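Choline kinase (Streptococcus pneumoniae, PDB 4R78) probably transfers a phosphate group from ATP to choline, as a choline kinase with a protein kinase-like fold, and binds AMP in its nucleotide pocket. Local coordinates at residues D222-L227 with S246-D251; A184-D189 with I260-I265; E27-L32 with I105-Y110; N52-A55 with K60-I63. One frame throughout, in Å; residues are numbered along the deposited sequence.

Contact 1: D222-L227 with S246-D251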
loop_
_atom_site.group_PDB
_atom_site.type_symbol
_atom_site.label_atom_id
_atom_site.label_comp_id
_atom_site.label_asym_id
_atom_site.label_seq_id
_atom_site.Cartn_x
_atom_site.Cartn_y
_atom_site.Cartn_z
ATOM N N ASP A 222 -1.885 -13.131 -5.282
ATOM C CA ASP A 222 -2.259 -13.201 -6.682
ATOM C C ASP A 222 -2.033 -11.826 -7.319
ATOM O O ASP A 222 -2.506 -10.823 -6.788
ATOM C CB ASP A 222 -3.722 -13.627 -6.819
ATOM C CG ASP A 222 -4.075 -14.031 -8.230
ATOM O OD1 ASP A 222 -4.069 -13.153 -9.118
ATOM O OD2 ASP A 222 -4.351 -15.230 -8.451
ATOM N N PRO A 223 -1.298 -11.767 -8.449
ATOM C CA PRO A 223 -1.058 -10.469 -9.083
ATOM C C PRO A 223 -2.315 -9.667 -9.433
ATOM O O PRO A 223 -2.243 -8.437 -9.527
ATOM C CB PRO A 223 -0.293 -10.841 -10.353
ATOM C CG PRO A 223 0.472 -12.034 -9.950
ATOM C CD PRO A 223 -0.489 -12.825 -9.086
ATOM N N MET A 224 -3.454 -10.339 -9.605
ATOM C CA MET A 224 -4.691 -9.620 -9.894
ATOM C C MET A 224 -5.132 -8.718 -8.737
ATOM O O MET A 224 -5.892 -7.776 -8.941
ATOM C CB MET A 224 -5.814 -10.566 -10.339
ATOM C CG MET A 224 -5.592 -11.229 -11.705
ATOM S SD MET A 224 -5.211 -10.083 -13.055
ATOM C CE MET A 224 -3.427 -10.234 -13.137
ATOM N N TRP A 225 -4.624 -8.984 -7.532
ATOM C CA TRP A 225 -4.828 -8.063 -6.410
ATOM C C TRP A 225 -4.215 -6.701 -6.741
ATOM O O TRP A 225 -4.848 -5.658 -6.552
ATOM C CB TRP A 225 -4.210 -8.621 -5.122
ATOM C CG TRP A 225 -4.226 -7.639 -3.981
ATOM C CD1 TRP A 225 -3.377 -6.581 -3.803
ATOM C CD2 TRP A 225 -5.130 -7.621 -2.869
ATOM N NE1 TRP A 225 -3.698 -5.903 -2.654
ATOM C CE2 TRP A 225 -4.769 -6.516 -2.059
ATOM C CE3 TRP A 225 -6.215 -8.419 -2.481
ATOM C CZ2 TRP A 225 -5.446 -6.197 -0.878
ATOM C CZ3 TRP A 225 -6.890 -8.101 -1.300
ATOM C CH2 TRP A 225 -6.503 -6.993 -0.519
ATOM N N ASP A 226 -2.973 -6.717 -7.224
ATOM C CA ASP A 226 -2.277 -5.478 -7.571
ATOM C C ASP A 226 -2.980 -4.727 -8.700
ATOM O O ASP A 226 -3.104 -3.500 -8.658
ATOM C CB ASP A 226 -0.818 -5.749 -7.939
ATOM C CG ASP A 226 0.103 -5.812 -6.730
ATOM O OD1 ASP A 226 -0.366 -5.619 -5.583
ATOM O OD2 ASP A 226 1.305 -6.051 -6.944
ATOM N N LEU A 227 -3.446 -5.463 -9.707
ATOM C CA LEU A 227 -4.170 -4.839 -10.805
ATOM C C LEU A 227 -5.478 -4.207 -10.316
ATOM O O LEU A 227 -5.784 -3.063 -10.664
ATOM C CB LEU A 227 -4.409 -5.831 -11.946
ATOM C CG LEU A 227 -3.262 -5.984 -12.953
ATOM C CD1 LEU A 227 -1.962 -6.513 -12.346
ATOM C CD2 LEU A 227 -3.691 -6.866 -14.086
ATOM N N SER A 246 -3.958 -4.712 -21.766
ATOM C CA SER A 246 -3.303 -5.038 -23.032
ATOM C C SER A 246 -1.785 -4.855 -22.956
ATOM O O SER A 246 -1.031 -5.703 -23.439
ATOM C CB SER A 246 -3.889 -4.218 -24.178
ATOM O OG SER A 246 -3.325 -4.625 -25.409
ATOM N N HIS A 247 -1.352 -3.754 -22.339
ATOM C CA HIS A 247 0.066 -3.469 -22.113
ATOM C C HIS A 247 0.711 -4.461 -21.129
ATOM O O HIS A 247 1.834 -4.918 -21.337
ATOM C CB HIS A 247 0.232 -2.052 -21.550
ATOM C CG HIS A 247 0.063 -0.958 -22.559
ATOM N ND1 HIS A 247 1.076 -0.077 -22.872
ATOM C CD2 HIS A 247 -1.003 -0.583 -23.305
ATOM C CE1 HIS A 247 0.646 0.785 -23.775
ATOM N NE2 HIS A 247 -0.612 0.499 -24.058
ATOM N N TYR A 248 -0.009 -4.774 -20.054
ATOM C CA TYR A 248 0.541 -5.552 -18.944
ATOM C C TYR A 248 0.584 -7.060 -19.210
ATOM O O TYR A 248 1.526 -7.743 -18.790
ATOM C CB TYR A 248 -0.242 -5.248 -17.658
ATOM C CG TYR A 248 -0.018 -6.246 -16.545
ATOM C CD1 TYR A 248 1.022 -6.079 -15.627
ATOM C CD2 TYR A 248 -0.835 -7.373 -16.423
ATOM C CE1 TYR A 248 1.231 -6.999 -14.609
ATOM C CE2 TYR A 248 -0.630 -8.303 -15.410
ATOM C CZ TYR A 248 0.405 -8.109 -14.510
ATOM O OH TYR A 248 0.596 -9.024 -13.506
ATOM N N GLU A 249 -0.445 -7.566 -19.884
ATOM C CA GLU A 249 -0.595 -8.995 -20.170
ATOM C C GLU A 249 0.607 -9.546 -20.933
ATOM O O GLU A 249 1.072 -8.944 -21.900
ATOM C CB GLU A 249 -1.874 -9.231 -20.979
ATOM C CG GLU A 249 -2.341 -10.680 -21.085
ATOM C CD GLU A 249 -3.590 -10.820 -21.947
ATOM O OE1 GLU A 249 -3.877 -9.899 -22.748
ATOM O OE2 GLU A 249 -4.282 -11.856 -21.836
ATOM N N SER A 250 1.110 -10.684 -20.462
ATOM C CA SER A 250 2.147 -11.457 -21.148
ATOM C C SER A 250 1.977 -12.910 -20.719
ATOM O O SER A 250 1.132 -13.209 -19.875
ATOM C CB SER A 250 3.546 -10.939 -20.797
ATOM O OG SER A 250 3.921 -11.288 -19.473
ATOM N N ASP A 251 2.765 -13.820 -21.284
ATOM C CA ASP A 251 2.647 -15.221 -20.879
ATOM C C ASP A 251 2.903 -15.404 -19.377
ATOM O O ASP A 251 2.204 -16.174 -18.711
ATOM C CB ASP A 251 3.578 -16.119 -21.686
ATOM C CG ASP A 251 3.219 -17.584 -21.549
ATOM O OD1 ASP A 251 3.909 -18.297 -20.796
ATOM O OD2 ASP A 251 2.225 -18.009 -22.168
#

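Contact 2: A184-D189 with I260-I265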
loop_
_atom_site.group_PDB
_atom_site.type_symbol
_atom_site.label_atom_id
_atom_site.label_comp_id
_atom_site.label_asym_id
_atom_site.label_seq_id
_atom_site.Cartn_x
_atom_site.Cartn_y
_atom_site.Cartn_z
ATOM N N ALA A 184 -10.792 -20.079 -4.712
ATOM C CA ALA A 184 -10.201 -21.421 -4.657
ATOM C C ALA A 184 -10.491 -22.230 -5.924
ATOM O O ALA A 184 -9.618 -22.942 -6.427
ATOM C CB ALA A 184 -10.676 -22.166 -3.418
ATOM N N ASP A 185 -11.711 -22.104 -6.444
ATOM C CA ASP A 185 -12.101 -22.784 -7.681
ATOM C C ASP A 185 -11.317 -22.263 -8.886
ATOM O O ASP A 185 -10.820 -23.051 -9.694
ATOM C CB ASP A 185 -13.611 -22.644 -7.918
ATOM C CG ASP A 185 -14.123 -23.529 -9.058
ATOM O OD1 ASP A 185 -13.426 -24.486 -9.459
ATOM O OD2 ASP A 185 -15.244 -23.274 -9.548
ATOM N N LEU A 186 -11.195 -20.940 -8.998
ATOM C CA LEU A 186 -10.438 -20.319 -10.085
ATOM C C LEU A 186 -8.958 -20.680 -9.999
ATOM O O LEU A 186 -8.287 -20.835 -11.023
ATOM C CB LEU A 186 -10.616 -18.796 -10.068
ATOM C CG LEU A 186 -12.024 -18.240 -10.318
ATOM C CD1 LEU A 186 -12.068 -16.746 -10.038
ATOM C CD2 LEU A 186 -12.508 -18.538 -11.733
ATOM N N GLY A 187 -8.470 -20.827 -8.769
ATOM C CA GLY A 187 -7.069 -21.135 -8.500
ATOM C C GLY A 187 -6.304 -19.853 -8.255
ATOM O O GLY A 187 -6.157 -19.040 -9.161
ATOM N N VAL A 188 -5.822 -19.676 -7.027
ATOM C CA VAL A 188 -5.101 -18.461 -6.635
ATOM C C VAL A 188 -3.607 -18.618 -6.906
ATOM O O VAL A 188 -2.997 -19.622 -6.530
ATOM C CB VAL A 188 -5.361 -18.100 -5.143
ATOM C CG1 VAL A 188 -4.572 -16.862 -4.721
ATOM C CG2 VAL A 188 -6.853 -17.878 -4.901
ATOM N N ASP A 189 -3.034 -17.621 -7.568
ATOM C CA ASP A 189 -1.614 -17.620 -7.890
ATOM C C ASP A 189 -0.814 -16.961 -6.771
ATOM O O ASP A 189 -1.378 -16.277 -5.914
ATOM C CB ASP A 189 -1.377 -16.941 -9.244
ATOM C CG ASP A 189 -2.092 -17.656 -10.383
ATOM O OD1 ASP A 189 -1.875 -18.876 -10.560
ATOM O OD2 ASP A 189 -2.879 -17.006 -11.098
ATOM N N ILE A 260 -9.874 -9.760 -10.753
ATOM C CA ILE A 260 -9.808 -8.319 -10.540
ATOM C C ILE A 260 -11.085 -7.817 -9.856
ATOM O O ILE A 260 -11.015 -7.078 -8.873
ATOM C CB ILE A 260 -9.526 -7.558 -11.859
ATOM C CG1 ILE A 260 -8.106 -7.869 -12.345
ATOM C CG2 ILE A 260 -9.698 -6.042 -11.675
ATOM C CD1 ILE A 260 -7.825 -7.422 -13.770
ATOM N N ALA A 261 -12.241 -8.237 -10.366
ATOM C CA ALA A 261 -13.522 -7.815 -9.804
ATOM C C ALA A 261 -13.660 -8.242 -8.339
ATOM O O ALA A 261 -14.109 -7.463 -7.494
ATOM C CB ALA A 261 -14.676 -8.364 -10.641
ATOM N N ILE A 262 -13.257 -9.477 -8.047
ATOM C CA ILE A 262 -13.312 -10.013 -6.687
ATOM C C ILE A 262 -12.374 -9.261 -5.739
ATOM O O ILE A 262 -12.772 -8.895 -4.630
ATOM C CB ILE A 262 -13.037 -11.540 -6.667
ATOM C CG1 ILE A 262 -14.200 -12.283 -7.338
ATOM C CG2 ILE A 262 -12.826 -12.037 -5.237
ATOM C CD1 ILE A 262 -13.932 -13.745 -7.676
ATOM N N TYR A 263 -11.144 -9.014 -6.180
ATOM C CA TYR A 263 -10.172 -8.326 -5.336
ATOM C C TYR A 263 -10.532 -6.869 -5.055
ATOM O O TYR A 263 -10.215 -6.365 -3.984
ATOM C CB TYR A 263 -8.742 -8.475 -5.871
ATOM C CG TYR A 263 -8.203 -9.883 -5.716
ATOM C CD1 TYR A 263 -8.282 -10.543 -4.489
ATOM C CD2 TYR A 263 -7.609 -10.549 -6.786
ATOM C CE1 TYR A 263 -7.799 -11.837 -4.332
ATOM C CE2 TYR A 263 -7.117 -11.850 -6.640
ATOM C CZ TYR A 263 -7.215 -12.480 -5.409
ATOM O OH TYR A 263 -6.735 -13.759 -5.247
ATOM N N LYS A 264 -11.233 -6.219 -5.986
ATOM C CA LYS A 264 -11.762 -4.871 -5.737
ATOM C C LYS A 264 -12.697 -4.883 -4.523
ATOM O O LYS A 264 -12.610 -4.013 -3.663
ATOM C CB LYS A 264 -12.499 -4.326 -6.968
ATOM C CG LYS A 264 -11.600 -3.870 -8.114
ATOM C CD LYS A 264 -12.452 -3.331 -9.251
ATOM C CE LYS A 264 -11.612 -2.796 -10.397
ATOM N NZ LYS A 264 -12.472 -2.508 -11.585
ATOM N N ILE A 265 -13.581 -5.880 -4.452
ATOM C CA ILE A 265 -14.509 -6.008 -3.327
ATOM C C ILE A 265 -13.764 -6.268 -2.018
ATOM O O ILE A 265 -14.077 -5.670 -0.984
ATOM C CB ILE A 265 -15.561 -7.122 -3.576
ATOM C CG1 ILE A 265 -16.465 -6.750 -4.757
ATOM C CG2 ILE A 265 -16.412 -7.365 -2.324
ATOM C CD1 ILE A 265 -17.200 -7.934 -5.360
#

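Contact 3: E27-L32 with I105-Y110. With AMP (adenosine monophosphate), chain C.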
loop_
_atom_site.group_PDB
_atom_site.type_symbol
_atom_site.label_atom_id
_atom_site.label_comp_id
_atom_site.label_asym_id
_atom_site.label_seq_id
_atom_site.Cartn_x
_atom_site.Cartn_y
_atom_site.Cartn_z
ATOM N N GLU A 27 15.024 10.963 17.448
ATOM C CA GLU A 27 15.912 10.005 18.113
ATOM C C GLU A 27 16.479 8.949 17.159
ATOM O O GLU A 27 17.675 8.654 17.198
ATOM C CB GLU A 27 15.192 9.318 19.279
ATOM C CG GLU A 27 14.874 10.234 20.455
ATOM C CD GLU A 27 14.064 9.549 21.548
ATOM O OE1 GLU A 27 14.050 8.298 21.607
ATOM O OE2 GLU A 27 13.442 10.268 22.360
ATOM N N LYS A 28 15.620 8.392 16.306
ATOM C CA LYS A 28 16.026 7.334 15.373
ATOM C C LYS A 28 17.003 7.848 14.316
ATOM O O LYS A 28 17.933 7.140 13.923
ATOM C CB LYS A 28 14.804 6.697 14.693
ATOM C CG LYS A 28 13.750 6.133 15.645
ATOM C CD LYS A 28 14.202 4.870 16.364
ATOM C CE LYS A 28 13.145 4.424 17.364
ATOM N NZ LYS A 28 13.373 3.048 17.873
ATOM N N ILE A 29 16.790 9.084 13.869
ATOM C CA ILE A 29 17.633 9.703 12.843
ATOM C C ILE A 29 19.001 10.113 13.383
ATOM O O ILE A 29 19.982 10.147 12.634
ATOM C CB ILE A 29 16.909 10.885 12.158
ATOM C CG1 ILE A 29 15.862 10.336 11.188
ATOM C CG2 ILE A 29 17.891 11.800 11.413
ATOM C CD1 ILE A 29 14.937 11.369 10.638
ATOM N N SER A 30 19.066 10.403 14.681
ATOM C CA SER A 30 20.327 10.751 15.342
ATOM C C SER A 30 21.418 9.697 15.117
ATOM O O SER A 30 22.604 10.026 15.081
ATOM C CB SER A 30 20.105 10.984 16.840
ATOM O OG SER A 30 19.337 12.155 17.064
ATOM N N SER A 31 21.005 8.441 14.946
ATOM C CA SER A 31 21.926 7.334 14.676
ATOM C C SER A 31 22.537 7.377 13.268
ATOM O O SER A 31 23.533 6.701 12.998
ATOM C CB SER A 31 21.226 5.990 14.903
ATOM O OG SER A 31 20.272 5.730 13.885
ATOM N N LEU A 32 21.932 8.160 12.378
ATOM C CA LEU A 32 22.418 8.299 11.003
ATOM C C LEU A 32 23.389 9.467 10.843
ATOM O O LEU A 32 23.954 9.670 9.765
ATOM C CB LEU A 32 21.247 8.471 10.029
ATOM C CG LEU A 32 20.286 7.300 9.806
ATOM C CD1 LEU A 32 19.054 7.778 9.061
ATOM C CD2 LEU A 32 20.957 6.155 9.056
ATOM N N ILE A 105 9.543 2.341 11.705
ATOM C CA ILE A 105 9.851 3.637 11.101
ATOM C C ILE A 105 10.845 3.452 9.958
ATOM O O ILE A 105 11.915 2.864 10.137
ATOM C CB ILE A 105 10.447 4.637 12.141
ATOM C CG1 ILE A 105 9.501 4.843 13.332
ATOM C CG2 ILE A 105 10.776 5.978 11.484
ATOM C CD1 ILE A 105 10.145 5.535 14.523
ATOM N N LYS A 106 10.474 3.962 8.787
ATOM C CA LYS A 106 11.311 3.896 7.599
ATOM C C LYS A 106 11.903 5.268 7.327
ATOM O O LYS A 106 11.188 6.271 7.331
ATOM C CB LYS A 106 10.474 3.425 6.405
ATOM C CG LYS A 106 11.240 3.334 5.085
ATOM C CD LYS A 106 10.366 2.750 3.970
ATOM C CE LYS A 106 9.334 3.750 3.456
ATOM N NZ LYS A 106 8.399 3.131 2.465
ATOM N N VAL A 107 13.215 5.309 7.112
ATOM C CA VAL A 107 13.897 6.555 6.782
ATOM C C VAL A 107 14.559 6.402 5.418
ATOM O O VAL A 107 15.461 5.579 5.244
ATOM C CB VAL A 107 14.956 6.938 7.843
ATOM C CG1 VAL A 107 15.580 8.291 7.511
ATOM C CG2 VAL A 107 14.346 6.958 9.240
ATOM N N ASN A 108 14.094 7.201 4.460
ATOM C CA ASN A 108 14.506 7.098 3.064
ATOM C C ASN A 108 15.117 8.393 2.546
ATOM O O ASN A 108 15.001 9.444 3.182
ATOM C CB ASN A 108 13.297 6.726 2.190
ATOM C CG ASN A 108 12.972 5.239 2.219
ATOM O OD1 ASN A 108 13.615 4.453 2.914
ATOM N ND2 ASN A 108 11.958 4.848 1.459
ATOM N N GLU A 109 15.757 8.310 1.383
ATOM C CA GLU A 109 16.240 9.498 0.691
ATOM C C GLU A 109 15.095 10.463 0.388
ATOM O O GLU A 109 13.957 10.042 0.140
ATOM C CB GLU A 109 16.971 9.114 -0.602
ATOM C CG GLU A 109 16.073 8.521 -1.691
ATOM C CD GLU A 109 16.786 8.311 -3.011
ATOM O OE1 GLU A 109 16.504 7.290 -3.666
ATOM O OE2 GLU A 109 17.625 9.158 -3.393
ATOM N N TYR A 110 15.404 11.755 0.434
ATOM C CA TYR A 110 14.487 12.788 -0.029
ATOM C C TYR A 110 14.900 13.205 -1.433
ATOM O O TYR A 110 16.038 13.621 -1.663
ATOM C CB TYR A 110 14.496 13.996 0.917
ATOM C CG TYR A 110 13.659 15.180 0.454
ATOM C CD1 TYR A 110 12.275 15.074 0.315
ATOM C CD2 TYR A 110 14.254 16.407 0.174
ATOM C CE1 TYR A 110 11.504 16.158 -0.100
ATOM C CE2 TYR A 110 13.492 17.499 -0.239
ATOM C CZ TYR A 110 12.120 17.365 -0.374
ATOM O OH TYR A 110 11.361 18.441 -0.786
HETATM P P AMP C . 2.122 8.184 0.477
HETATM O O1P AMP C . 1.372 7.058 1.147
HETATM O O2P AMP C . 1.413 9.516 0.516
HETATM O O3P AMP C . 2.704 7.826 -0.869
HETATM O "O5'" AMP C . 3.422 8.413 1.399
HETATM C "C5'" AMP C . 4.655 8.831 0.816
HETATM C "C4'" AMP C . 4.494 10.215 0.200
HETATM O "O4'" AMP C . 5.625 11.029 0.531
HETATM C "C3'" AMP C . 4.426 10.144 -1.317
HETATM O "O3'" AMP C . 3.082 10.319 -1.780
HETATM C "C2'" AMP C . 5.331 11.257 -1.809
HETATM O "O2'" AMP C . 4.570 12.428 -2.104
HETATM C "C1'" AMP C . 6.246 11.575 -0.640
HETATM N N9 AMP C . 7.587 10.967 -0.853
HETATM C C8 AMP C . 7.919 9.686 -0.601
HETATM N N7 AMP C . 9.219 9.434 -0.892
HETATM C C5 AMP C . 9.750 10.583 -1.336
HETATM C C6 AMP C . 11.083 11.019 -1.811
HETATM N N6 AMP C . 12.113 10.140 -1.859
HETATM N N1 AMP C . 11.231 12.311 -2.187
HETATM C C2 AMP C . 10.207 13.187 -2.141
HETATM N N3 AMP C . 8.968 12.858 -1.720
HETATM C C4 AMP C . 8.677 11.594 -1.311
#

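Contact 4: N52-A55 with K60-I63. With AMP (adenosine monophosphate), chain C.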
loop_
_atom_site.group_PDB
_atom_site.type_symbol
_atom_site.label_atom_id
_atom_site.label_comp_id
_atom_site.label_asym_id
_atom_site.label_seq_id
_atom_site.Cartn_x
_atom_site.Cartn_y
_atom_site.Cartn_z
ATOM N N ASN A 52 3.617 10.355 7.463
ATOM C CA ASN A 52 4.693 10.853 6.614
ATOM C C ASN A 52 5.307 12.161 7.097
ATOM O O ASN A 52 4.593 13.115 7.417
ATOM C CB ASN A 52 4.191 10.965 5.177
ATOM C CG ASN A 52 3.674 9.639 4.651
ATOM O OD1 ASN A 52 4.427 8.674 4.532
ATOM N ND2 ASN A 52 2.378 9.573 4.369
ATOM N N TYR A 53 6.638 12.183 7.143
ATOM C CA TYR A 53 7.394 13.298 7.713
ATOM C C TYR A 53 8.635 13.627 6.900
ATOM O O TYR A 53 9.238 12.749 6.276
ATOM C CB TYR A 53 7.809 12.994 9.160
ATOM C CG TYR A 53 6.643 12.748 10.084
ATOM C CD1 TYR A 53 6.124 13.774 10.869
ATOM C CD2 TYR A 53 6.048 11.492 10.161
ATOM C CE1 TYR A 53 5.039 13.553 11.708
ATOM C CE2 TYR A 53 4.971 11.259 10.992
ATOM C CZ TYR A 53 4.470 12.292 11.762
ATOM O OH TYR A 53 3.395 12.065 12.584
ATOM N N LEU A 54 9.008 14.903 6.918
ATOM C CA LEU A 54 10.263 15.351 6.343
ATOM C C LEU A 54 11.201 15.731 7.481
ATOM O O LEU A 54 10.877 16.594 8.296
ATOM C CB LEU A 54 10.037 16.547 5.412
ATOM C CG LEU A 54 11.271 17.249 4.830
ATOM C CD1 LEU A 54 12.078 16.306 3.953
ATOM C CD2 LEU A 54 10.847 18.478 4.041
ATOM N N ALA A 55 12.353 15.071 7.534
ATOM C CA ALA A 55 13.350 15.347 8.553
ATOM C C ALA A 55 14.532 16.074 7.939
ATOM O O ALA A 55 15.102 15.627 6.947
ATOM C CB ALA A 55 13.804 14.067 9.204
ATOM N N LYS A 60 21.628 16.956 5.301
ATOM C CA LYS A 60 20.777 15.946 4.693
ATOM C C LYS A 60 19.299 16.130 5.006
ATOM O O LYS A 60 18.931 16.589 6.086
ATOM C CB LYS A 60 21.221 14.558 5.156
ATOM C CG LYS A 60 20.849 13.441 4.208
ATOM C CD LYS A 60 21.954 13.182 3.212
ATOM C CE LYS A 60 21.485 12.290 2.081
ATOM N NZ LYS A 60 20.858 11.036 2.578
ATOM N N GLN A 61 18.465 15.771 4.037
ATOM C CA GLN A 61 17.025 15.678 4.237
ATOM C C GLN A 61 16.615 14.220 4.089
ATOM O O GLN A 61 17.162 13.504 3.249
ATOM C CB GLN A 61 16.279 16.533 3.216
ATOM C CG GLN A 61 16.581 18.022 3.312
ATOM C CD GLN A 61 15.706 18.850 2.393
ATOM O OE1 GLN A 61 14.542 19.111 2.693
ATOM N NE2 GLN A 61 16.268 19.277 1.268
ATOM N N TYR A 62 15.659 13.787 4.908
ATOM C CA TYR A 62 15.152 12.418 4.851
ATOM C C TYR A 62 13.632 12.394 4.819
ATOM O O TYR A 62 12.977 13.176 5.507
ATOM C CB TYR A 62 15.604 11.616 6.068
ATOM C CG TYR A 62 17.093 11.432 6.232
ATOM C CD1 TYR A 62 17.773 10.430 5.539
ATOM C CD2 TYR A 62 17.815 12.240 7.106
ATOM C CE1 TYR A 62 19.143 10.243 5.703
ATOM C CE2 TYR A 62 19.186 12.067 7.279
ATOM C CZ TYR A 62 19.841 11.067 6.575
ATOM O OH TYR A 62 21.196 10.887 6.736
ATOM N N ILE A 63 13.088 11.480 4.023
ATOM C CA ILE A 63 11.661 11.173 4.031
ATOM C C ILE A 63 11.428 10.054 5.043
ATOM O O ILE A 63 12.097 9.023 5.002
ATOM C CB ILE A 63 11.169 10.764 2.613
ATOM C CG1 ILE A 63 11.143 11.983 1.674
ATOM C CG2 ILE A 63 9.812 10.052 2.672
ATOM C CD1 ILE A 63 10.119 13.065 2.033
HETATM P P AMP C . 2.122 8.184 0.477
HETATM O O1P AMP C . 1.372 7.058 1.147
HETATM O O2P AMP C . 1.413 9.516 0.516
HETATM O O3P AMP C . 2.704 7.826 -0.869
HETATM O "O5'" AMP C . 3.422 8.413 1.399
HETATM C "C5'" AMP C . 4.655 8.831 0.816
HETATM C "C4'" AMP C . 4.494 10.215 0.200
HETATM O "O4'" AMP C . 5.625 11.029 0.531
HETATM C "C3'" AMP C . 4.426 10.144 -1.317
HETATM O "O3'" AMP C . 3.082 10.319 -1.780
HETATM C "C2'" AMP C . 5.331 11.257 -1.809
HETATM O "O2'" AMP C . 4.570 12.428 -2.104
HETATM C "C1'" AMP C . 6.246 11.575 -0.640
HETATM N N9 AMP C . 7.587 10.967 -0.853
HETATM C C8 AMP C . 7.919 9.686 -0.601
HETATM N N7 AMP C . 9.219 9.434 -0.892
HETATM C C5 AMP C . 9.750 10.583 -1.336
HETATM C C6 AMP C . 11.083 11.019 -1.811
HETATM N N6 AMP C . 12.113 10.140 -1.859
HETATM N N1 AMP C . 11.231 12.311 -2.187
HETATM C C2 AMP C . 10.207 13.187 -2.141
HETATM N N3 AMP C . 8.968 12.858 -1.720
HETATM C C4 AMP C . 8.677 11.594 -1.311
#

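Contact 1: D222-L227 with S246-D251
With its CG trans to the backbone N (chi1 164°), Tyr248 throws its ring from the end of helix 238-248 across to Leu227, whose CG lies beside the backbone N (chi1 -85°) and whose second torsion then turns both methyls to the ring. CD1 of Leu227 sits over one face, a CH-pi contact 3.9 Å from the Tyr248 ring centroid and 24° off the normal. The other methyl, Leu227 CD2, reaches the rim at Tyr248 CE2, 3.6 Å away. Met224 bends its chain to bring CE within 4.1 Å of Tyr248 CE2, and Pro223 CB closes in on Tyr248 OH at 3.7 Å. The tyrosine hydroxyl is hydrogen-bonded to His137 ND1, and the far nitrogen of the same imidazole meets Asp226 OD2. That carboxylate also accepts from the backbone amides of His194 and Ile195, much as an aspartate of helix F braces the catalytic loop in protein kinases. At the start of helix 223-233, Asp222 is the N-cap: its OD1, through the anti lone pair, accepts from Met224 N at 2.9 Å. Trp225 N bonds back to Asp222 O, also at 2.9 Å, closing the first turn of the helix.

Contact 2: A184-D189 with I260-I265
Beside the meeting of Val188 with Tyr263, the amine NZ of Lys259 is gripped by three acceptors: the carbonyl O of Gly187 and the carboxylates of Asp189 and Asp222. Asp222 OD2 in turn probably accepts from Asp189 N, and that knot pins the loop leaving helix 179-186 to helix 257-280. Gly187 makes the exit with a positive phi of 94°, and the chain then runs on to strand 191-193.

The direct touches between 184-189 and 260-265 are few and bury only 94 Å² in all. Val188 has CG1 anti to its backbone N (chi1 178°), and both methyls approach the phenolic oxygen, against which Asp222 CB packs as well: Tyr263 OH lies 3.8 Å from Val188 CG1 and 4.1 Å from Val188 CG2. Just before these residues on both segments, the methyl Leu186 CD1 meets Ile262 CD1 at 4.2 Å. This is the helical lobe of the kinase-like fold, where the end of one helix leans on the long helix 257-280. Chemically, the direct interface is a thin apolar one, and much of the polar hold on the loop comes from the ion cluster around Lys259, whose charge is likely to be well balanced by the two carboxylates.

Contact 3: E27-L32 with I105-Y110
Apolar touches carry this contact, and Val107 splits its two methyls between Ile29 and Leu32. Its CG1, anti to the backbone N (chi1 -176°), meets Leu32 CD1 at 3.8 Å, the two side chains sliding past each other in opposite directions. Val107 CG2 faces Ile29 CG1 at 4.2 Å. Two residues earlier in the strand, Ile105 CD1 abuts Lys28 CG at 3.8 Å, the side chains crossing at about a right angle.

The ionic part belongs to Lys28, which bends at chi2 and forms a salt bridge through NZ with Asp100.

Where the segment leaves the strand, it touches the nucleotide: Glu109 O lies 2.7 Å from N6 of AMP and Tyr110 CD1 is 3.7 Å from AMP C2, with Ile111 N hydrogen-bonded to AMP, as at the hinge of protein kinases. Residues 105-110 thus turn hydrocarbon toward 27-32, while main-chain atoms at and just after their end face the adenine, a division that seems suited to recognising the base through the backbone.

Contact 4: N52-A55 with K60-I63
Ala55 and Tyr62 form a hydrogen-bonded antiparallel pair: Ala55 N donates to Tyr62 O at 2.8 Å, nearly straight at 175°, and Tyr62 N returns to Ala55 O, also at 2.8 Å. Next to it, Leu54 and Ile63 make a non-hydrogen-bonded pair, with Leu54 CD1 4.2 Å from Ile63 CD1. Leu54 CG is anti to its backbone N (chi1 174°), which also brings CD1 to 3.9 Å from Gln61 OE1. Ile63 then lies against the adenine, its CG1 3.6 Å from C5 of AMP, with CG2 beside the five-membered ring and CD1 near N3. At the other end, Asn52 OD1 comes to 3.3 Å from AMP O5', the ester oxygen that links ribose and phosphate. The hairpin thus serves as a wall of the nucleotide site. Outward, strand 39-44 flanks 52-57, and strand 105-109 flanks 61-66 through a backbone bond of Ile63 with Asn108. On the other face, helix 20-30 packs on Tyr53 and Ala55.

Overall arrangement
Contacts 3 and 4 share the five-stranded antiparallel sheet; their centres are 8 Å apart, both touch AMP, and contact 4 is nested inside the loop closed by contact 3. Later in the chain, contact 1 joins helices 223-233 and 238-248, and contact 2 joins 179-186 and 257-280; helices 238-248 and 257-280 are consecutive. These two centres are 13 Å apart, contact 1 is nested inside the loop closed by contact 2, and Asp222 touches Tyr263. The two groups sit on opposite sides of the chain's centre, 33 to 38 Å apart, a two-lobed layout with the nucleotide between the sheet and the part carrying Glu200 to Asp214, and contacts 1 and 2 among helices away from AMP.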